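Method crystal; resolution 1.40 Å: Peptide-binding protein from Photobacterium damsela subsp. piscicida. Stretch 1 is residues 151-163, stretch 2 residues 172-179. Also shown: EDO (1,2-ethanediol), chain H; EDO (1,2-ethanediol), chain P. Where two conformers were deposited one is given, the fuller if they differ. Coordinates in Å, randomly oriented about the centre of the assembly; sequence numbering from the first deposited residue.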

ATOM      1  N   VAL A 151       9.292   3.253  -5.002  1.00 18.40           N
ATOM      2  CA  VAL A 151       8.935   3.672  -6.354  1.00 18.47           C
ATOM      3  C   VAL A 151       8.670   5.164  -6.311  1.00 17.52           C
ATOM      4  O   VAL A 151       7.929   5.670  -5.435  1.00 17.89           O
ATOM      5  CB  VAL A 151       7.695   2.909  -6.847  1.00 18.52           C
ATOM      6  CG1 VAL A 151       7.339   3.385  -8.306  1.00 19.60           C
ATOM      7  CG2 VAL A 151       7.959   1.401  -6.812  1.00 18.38           C
ATOM      8  N   ARG A 152       9.259   5.870  -7.267  1.00 18.78           N
ATOM      9  CA  ARG A 152       9.272   7.328  -7.308  1.00 19.06           C
ATOM     10  C   ARG A 152       8.566   7.824  -8.579  1.00 19.40           C
ATOM     11  O   ARG A 152       8.687   7.210  -9.647  1.00 20.29           O
ATOM     12  CB  ARG A 152      10.750   7.837  -7.360  1.00 19.33           C
ATOM     13  CG  ARG A 152      11.698   7.224  -6.267  1.00 19.61           C
ATOM     14  CD  ARG A 152      11.343   7.709  -4.844  1.00 20.49           C
ATOM     15  NE  ARG A 152      11.736   9.110  -4.688  1.00 19.64           N
ATOM     16  CZ  ARG A 152      11.344   9.908  -3.703  1.00 19.52           C
ATOM     17  NH1 ARG A 152      10.503   9.418  -2.783  1.00 19.77           N
ATOM     18  NH2 ARG A 152      11.781  11.172  -3.649  1.00 20.89           N
ATOM     19  N   SER A 153       7.873   8.960  -8.484  1.00 18.93           N
ATOM     20  CA  SER A 153       7.174   9.431  -9.678  1.00 20.13           C
ATOM     21  C   SER A 153       8.117  10.025 -10.713  1.00 20.64           C
ATOM     22  O   SER A 153       7.733  10.130 -11.887  1.00 20.85           O
ATOM     23  CB  SER A 153       6.113  10.438  -9.288  1.00 21.09           C
ATOM     24  OG  SER A 153       6.680  11.641  -8.813  1.00 21.61           O
ATOM     25  N   LEU A 154       9.302  10.471 -10.315  1.00 21.17           N
ATOM     26  CA  LEU A 154      10.372  10.984 -11.156  1.00 22.21           C
ATOM     27  C   LEU A 154      11.646  10.292 -10.707  1.00 21.99           C
ATOM     28  O   LEU A 154      11.742   9.882  -9.545  1.00 21.60           O
ATOM     29  CB  LEU A 154      10.556  12.490 -10.922  1.00 24.35           C
ATOM     30  CG  LEU A 154       9.400  13.380 -11.376  1.00 25.47           C
ATOM     31  CD1 LEU A 154       9.660  14.816 -10.927  1.00 26.93           C
ATOM     32  CD2 LEU A 154       9.243  13.296 -12.912  1.00 24.45           C
ATOM     33  N   PRO A 155      12.637  10.165 -11.578  1.00 21.92           N
ATOM     34  CA  PRO A 155      13.869   9.423 -11.191  1.00 21.51           C
ATOM     35  C   PRO A 155      14.794  10.272 -10.334  1.00 22.11           C
ATOM     36  O   PRO A 155      15.806  10.824 -10.793  1.00 24.11           O
ATOM     37  CB  PRO A 155      14.497   9.075 -12.543  1.00 21.87           C
ATOM     38  CG  PRO A 155      14.013  10.182 -13.475  1.00 23.37           C
ATOM     39  CD  PRO A 155      12.581  10.436 -13.028  1.00 22.99           C
ATOM     40  N   THR A 156      14.429  10.372  -9.052  1.00 21.36           N
ATOM     41  CA  THR A 156      15.207  11.153  -8.101  1.00 21.58           C
ATOM     42  C   THR A 156      14.870  10.679  -6.702  1.00 21.50           C
ATOM     43  O   THR A 156      13.726  10.290  -6.425  1.00 22.08           O
ATOM     44  CB  THR A 156      14.918  12.670  -8.203  1.00 23.00           C
ATOM     45  OG1 THR A 156      15.738  13.415  -7.276  1.00 23.88           O
ATOM     46  CG2 THR A 156      13.451  12.971  -7.924  1.00 22.46           C
ATOM     47  N   SER A 157      15.892  10.682  -5.849  1.00 21.21           N
ATOM     48  CA  SER A 157      15.701  10.448  -4.428  0.56 22.59           C
ATOM     49  C   SER A 157      15.381  11.729  -3.677  1.00 22.48           C
ATOM     50  O   SER A 157      15.063  11.670  -2.479  1.00 24.64           O
ATOM     51  CB  SER A 157      16.934   9.773  -3.824  0.56 26.02           C
ATOM     52  OG  SER A 157      18.088  10.558  -4.050  0.56 27.74           O
ATOM     53  N   ASP A 158      15.459  12.870  -4.346  1.00 21.92           N
ATOM     54  CA  ASP A 158      15.132  14.129  -3.699  1.00 20.49           C
ATOM     55  C   ASP A 158      13.625  14.211  -3.546  1.00 20.97           C
ATOM     56  O   ASP A 158      12.879  13.560  -4.287  1.00 21.35           O
ATOM     57  CB  ASP A 158      15.623  15.277  -4.570  1.00 23.26           C
ATOM     58  CG  ASP A 158      15.828  16.574  -3.776  1.00 26.24           C
ATOM     59  OD1 ASP A 158      15.597  16.565  -2.538  1.00 25.06           O
ATOM     60  OD2 ASP A 158      16.227  17.603  -4.371  1.00 29.05           O
ATOM     61  N   ALA A 159      13.187  14.948  -2.522  1.00 20.22           N
ATOM     62  CA  ALA A 159      11.780  15.045  -2.155  1.00 20.07           C
ATOM     63  C   ALA A 159      11.135  16.249  -2.811  1.00 20.97           C
ATOM     64  O   ALA A 159      11.814  17.206  -3.219  1.00 22.69           O
ATOM     65  CB  ALA A 159      11.640  15.193  -0.635  1.00 20.58           C
ATOM     66  N   PHE A 160       9.793  16.211  -2.866  1.00 20.54           N
ATOM     67  CA  PHE A 160       8.985  17.424  -3.059  1.00 20.88           C
ATOM     68  C   PHE A 160       8.014  17.494  -1.890  1.00 20.54           C
ATOM     69  O   PHE A 160       7.042  16.724  -1.848  1.00 22.16           O
ATOM     70  CB  PHE A 160       8.196  17.436  -4.379  1.00 22.10           C
ATOM     71  CG  PHE A 160       7.432  18.720  -4.590  1.00 23.58           C
ATOM     72  CD1 PHE A 160       6.175  18.907  -4.032  1.00 25.94           C
ATOM     73  CD2 PHE A 160       7.995  19.748  -5.298  1.00 26.15           C
ATOM     74  CE1 PHE A 160       5.485  20.100  -4.177  1.00 29.69           C
ATOM     75  CE2 PHE A 160       7.312  20.955  -5.457  1.00 28.20           C
ATOM     76  CZ  PHE A 160       6.053  21.123  -4.894  1.00 29.47           C
ATOM     77  N   TYR A 161       8.301  18.396  -0.948  1.00 18.94           N
ATOM     78  CA  TYR A 161       7.422  18.711   0.168  1.00 18.75           C
ATOM     79  C   TYR A 161       6.764  20.059  -0.064  1.00 20.42           C
ATOM     80  O   TYR A 161       7.362  20.969  -0.648  1.00 20.39           O
ATOM     81  CB  TYR A 161       8.223  18.829   1.465  1.00 19.32           C
ATOM     82  CG  TYR A 161       8.861  17.552   1.932  1.00 18.97           C
ATOM     83  CD1 TYR A 161       8.074  16.467   2.378  1.00 19.15           C
ATOM     84  CD2 TYR A 161      10.246  17.457   2.006  1.00 19.58           C
ATOM     85  CE1 TYR A 161       8.665  15.291   2.826  1.00 20.12           C
ATOM     86  CE2 TYR A 161      10.864  16.301   2.506  1.00 21.18           C
ATOM     87  CZ  TYR A 161      10.065  15.212   2.885  1.00 21.00           C
ATOM     88  OH  TYR A 161      10.650  14.058   3.363  1.00 23.25           O
ATOM     89  N   ASN A 162       5.528  20.189   0.411  1.00 20.22           N
ATOM     90  CA  ASN A 162       4.996  21.526   0.645  1.00 20.25           C
ATOM     91  C   ASN A 162       5.602  22.076   1.948  1.00 20.03           C
ATOM     92  O   ASN A 162       6.326  21.369   2.655  1.00 20.63           O
ATOM     93  CB  ASN A 162       3.471  21.472   0.722  1.00 22.52           C
ATOM     94  CG  ASN A 162       2.820  21.157  -0.644  1.00 23.94           C
ATOM     95  OD1 ASN A 162       3.217  21.716  -1.685  1.00 25.39           O
ATOM     96  ND2 ASN A 162       1.838  20.264  -0.635  1.00 25.19           N
ATOM     97  N   ASN A 163       5.333  23.342   2.257  1.00 21.20           N
ATOM     98  CA  ASN A 163       5.871  23.974   3.457  1.00 20.34           C
ATOM     99  C   ASN A 163       5.613  23.099   4.684  1.00 19.81           C
ATOM    100  O   ASN A 163       4.465  22.801   5.029  1.00 21.58           O
ATOM    101  CB  ASN A 163       5.207  25.348   3.640  1.00 21.85           C
ATOM    102  CG  ASN A 163       5.825  26.157   4.773  1.00 24.48           C
ATOM    103  OD1 ASN A 163       6.165  25.598   5.820  1.00 25.00           O
ATOM    104  ND2 ASN A 163       5.972  27.453   4.579  1.00 28.65           N
ATOM    105  N   PRO A 172       5.970  12.684   6.482  1.00 16.58           N
ATOM    106  CA  PRO A 172       6.483  11.826   5.396  1.00 16.26           C
ATOM    107  C   PRO A 172       5.883  12.165   4.013  1.00 16.81           C
ATOM    108  O   PRO A 172       6.005  11.338   3.090  1.00 17.27           O
ATOM    109  CB  PRO A 172       6.007  10.415   5.823  1.00 16.25           C
ATOM    110  CG  PRO A 172       4.603  10.676   6.483  1.00 16.76           C
ATOM    111  CD  PRO A 172       4.898  12.000   7.254  1.00 16.89           C
ATOM    112  N   PHE A 173       5.238  13.329   3.884  1.00 16.40           N
ATOM    113  CA  PHE A 173       4.490  13.674   2.668  1.00 16.22           C
ATOM    114  C   PHE A 173       5.399  14.240   1.570  1.00 17.33           C
ATOM    115  O   PHE A 173       5.253  15.386   1.118  1.00 18.49           O
ATOM    116  CB  PHE A 173       3.369  14.632   3.047  1.00 16.64           C
ATOM    117  CG  PHE A 173       2.357  14.019   3.958  1.00 17.11           C
ATOM    118  CD1 PHE A 173       1.414  13.099   3.476  1.00 17.87           C
ATOM    119  CD2 PHE A 173       2.403  14.253   5.352  1.00 18.24           C
ATOM    120  CE1 PHE A 173       0.497  12.467   4.332  1.00 19.01           C
ATOM    121  CE2 PHE A 173       1.474  13.646   6.204  1.00 19.08           C
ATOM    122  CZ  PHE A 173       0.536  12.735   5.699  1.00 19.61           C
ATOM    123  N   ASP A 174       6.334  13.388   1.131  1.00 18.33           N
ATOM    124  CA  ASP A 174       7.125  13.631  -0.078  1.00 17.64           C
ATOM    125  C   ASP A 174       6.291  13.155  -1.255  1.00 18.59           C
ATOM    126  O   ASP A 174       6.090  11.961  -1.422  1.00 19.42           O
ATOM    127  CB  ASP A 174       8.411  12.806   0.030  1.00 18.84           C
ATOM    128  CG  ASP A 174       9.225  12.778  -1.269  1.00 19.56           C
ATOM    129  OD1 ASP A 174       8.861  13.491  -2.239  1.00 19.48           O
ATOM    130  OD2 ASP A 174      10.227  12.043  -1.317  1.00 20.36           O
ATOM    131  N   TYR A 175       5.808  14.095  -2.074  1.00 17.68           N
ATOM    132  CA  TYR A 175       4.841  13.695  -3.090  1.00 19.07           C
ATOM    133  C   TYR A 175       5.457  12.905  -4.232  1.00 18.64           C
ATOM    134  O   TYR A 175       4.696  12.307  -5.010  1.00 19.79           O
ATOM    135  CB  TYR A 175       4.064  14.932  -3.578  1.00 20.80           C
ATOM    136  CG  TYR A 175       3.156  15.413  -2.464  1.00 23.10           C
ATOM    137  CD1 TYR A 175       2.018  14.680  -2.099  1.00 24.82           C
ATOM    138  CD2 TYR A 175       3.499  16.512  -1.682  1.00 22.85           C
ATOM    139  CE1 TYR A 175       1.212  15.097  -1.012  1.00 24.90           C
ATOM    140  CE2 TYR A 175       2.698  16.933  -0.634  1.00 24.15           C
ATOM    141  CZ  TYR A 175       1.567  16.207  -0.300  1.00 25.99           C
ATOM    142  OH  TYR A 175       0.780  16.613   0.763  1.00 28.11           O
ATOM    143  N   ILE A 176       6.793  12.854  -4.328  1.00 18.60           N
ATOM    144  CA  ILE A 176       7.457  11.983  -5.304  0.59 18.67           C
ATOM    145  C   ILE A 176       7.339  10.520  -4.911  1.00 18.20           C
ATOM    146  O   ILE A 176       7.482   9.629  -5.761  1.00 20.38           O
ATOM    147  CB  ILE A 176       8.940  12.375  -5.471  0.59 19.63           C
ATOM    148  CG1 ILE A 176       9.092  13.873  -5.748  0.59 20.67           C
ATOM    149  CG2 ILE A 176       9.625  11.533  -6.552  0.59 20.49           C
ATOM    150  CD1 ILE A 176       8.364  14.354  -6.977  0.59 20.51           C
ATOM    151  N   GLN A 177       7.085  10.234  -3.630  1.00 17.36           N
ATOM    152  CA  GLN A 177       7.078   8.866  -3.140  1.00 18.06           C
ATOM    153  C   GLN A 177       5.749   8.176  -3.461  1.00 18.93           C
ATOM    154  O   GLN A 177       4.680   8.656  -3.050  1.00 19.65           O
ATOM    155  CB  GLN A 177       7.323   8.896  -1.631  1.00 17.74           C
ATOM    156  CG  GLN A 177       7.338   7.456  -0.991  1.00 18.74           C
ATOM    157  CD  GLN A 177       8.284   6.475  -1.747  1.00 19.13           C
ATOM    158  OE1 GLN A 177       9.402   6.875  -2.180  1.00 20.29           O
ATOM    159  NE2 GLN A 177       7.820   5.219  -1.949  1.00 18.95           N
ATOM    160  N   LEU A 178       5.793   7.044  -4.184  1.00 18.08           N
ATOM    161  CA  LEU A 178       4.547   6.415  -4.618  1.00 17.42           C
ATOM    162  C   LEU A 178       4.216   5.095  -3.932  1.00 17.65           C
ATOM    163  O   LEU A 178       3.068   4.895  -3.487  1.00 18.77           O
ATOM    164  CB  LEU A 178       4.609   6.134  -6.117  1.00 19.13           C
ATOM    165  CG  LEU A 178       4.680   7.376  -7.001  1.00 20.47           C
ATOM    166  CD1 LEU A 178       4.679   6.946  -8.490  1.00 21.16           C
ATOM    167  CD2 LEU A 178       3.525   8.381  -6.733  1.00 22.33           C
ATOM    168  N   SER A 179       5.160   4.149  -3.894  1.00 17.34           N
ATOM    169  CA  SER A 179       4.863   2.813  -3.382  1.00 17.52           C
ATOM    170  C   SER A 179       6.139   2.169  -2.860  1.00 18.11           C
ATOM    171  O   SER A 179       7.244   2.598  -3.196  1.00 19.23           O
ATOM    172  CB  SER A 179       4.314   1.898  -4.482  1.00 18.14           C
ATOM    173  OG  SER A 179       3.109   2.452  -4.991  1.00 19.27           O
TER
HETATM  174  C1  EDO H 506       1.901  18.392  -4.136  1.00 30.04           C
HETATM  175  O1  EDO H 506       1.622  19.476  -5.043  1.00 37.20           O
HETATM  176  C2  EDO H 506       0.644  18.029  -3.362  1.00 31.82           C
HETATM  177  O2  EDO H 506       0.197  19.200  -2.635  1.00 29.88           O
HETATM  178  C1  EDO P 514      -2.127  14.383   2.414  1.00 52.66           C
HETATM  179  O1  EDO P 514      -1.694  14.515   1.069  1.00 54.14           O
HETATM  180  C2  EDO P 514      -1.286  15.381   3.189  1.00 43.75           C
HETATM  181  O2  EDO P 514      -1.755  15.485   4.536  1.00 37.27           O
HETATM  182  O   HOH W   1       4.312  12.612  -7.684  1.00 22.46           O
HETATM  183  O   HOH W   2      12.667  11.760  -0.137  1.00 37.05           O
HETATM  184  O   HOH W   3       4.517  17.948   2.111  1.00 19.16           O

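Ile-176 forms the apolar centre of the contact, which buries 817 Å² in all, and no other residue has more of its area covered by the opposing stretch. Its branched side chain (chi1 and chi2 both m) reaches several neighbours at once: CG1 lies 3.9 Å from Phe-160 CB, and CD1 lies 4.2 Å from Leu-154 CD1. The ring of Phe-160 extends the apolar patch, with Tyr-175 CD2 at its edge, 4.3 Å from Phe-160 CD1. Farther along, Leu-178 CD1 packs 3.9 Å from Ser-153 CB.

Backbone pairing frames this centre. Val-151 N donates to Ser-179 O and Leu-178 N to Val-151 O, both at 2.8 Å, in a short antiparallel ladder; a beta bulge shifts the register before Arg-152 pairs with Gln-177. Just past the strand, Ser-153 N donates to Ile-176 O (2.8 Å), and at the far end Tyr-175 N donates to Phe-160 O (2.9 Å).

The buried charge of Arg-152 is met by Asp-174. Folded through three m rotamers, the arginine brings NH2 within 2.9 Å of Asp-174 OD2 in a salt bridge, while NH1 donates to Gln-177 OE1 (2.8 Å) and NE to Thr-156 O (2.9 Å). Ile-176 CB covers one face of the guanidinium, leaving its edge for the polar partners. Asp-174 also uses OD1, which accepts from Phe-160 N (2.9 Å) and Ile-176 N (3.0 Å), so one carboxylate ties the type I turn Asp-174 to Gln-177 to the facing loop.

At the polar edge, water 1 joins Ser-153 OG (2.8 Å) to Tyr-175 O (2.7 Å), and water 3 links Asn-162 N (3.0 Å) to Phe-173 O (2.8 Å). The chain H ethanediol, probably from the crystallisation liquor, lies with C1 over one face of the Tyr-175 ring, and its O2 accepts from Asn-162 ND2 (2.8 Å).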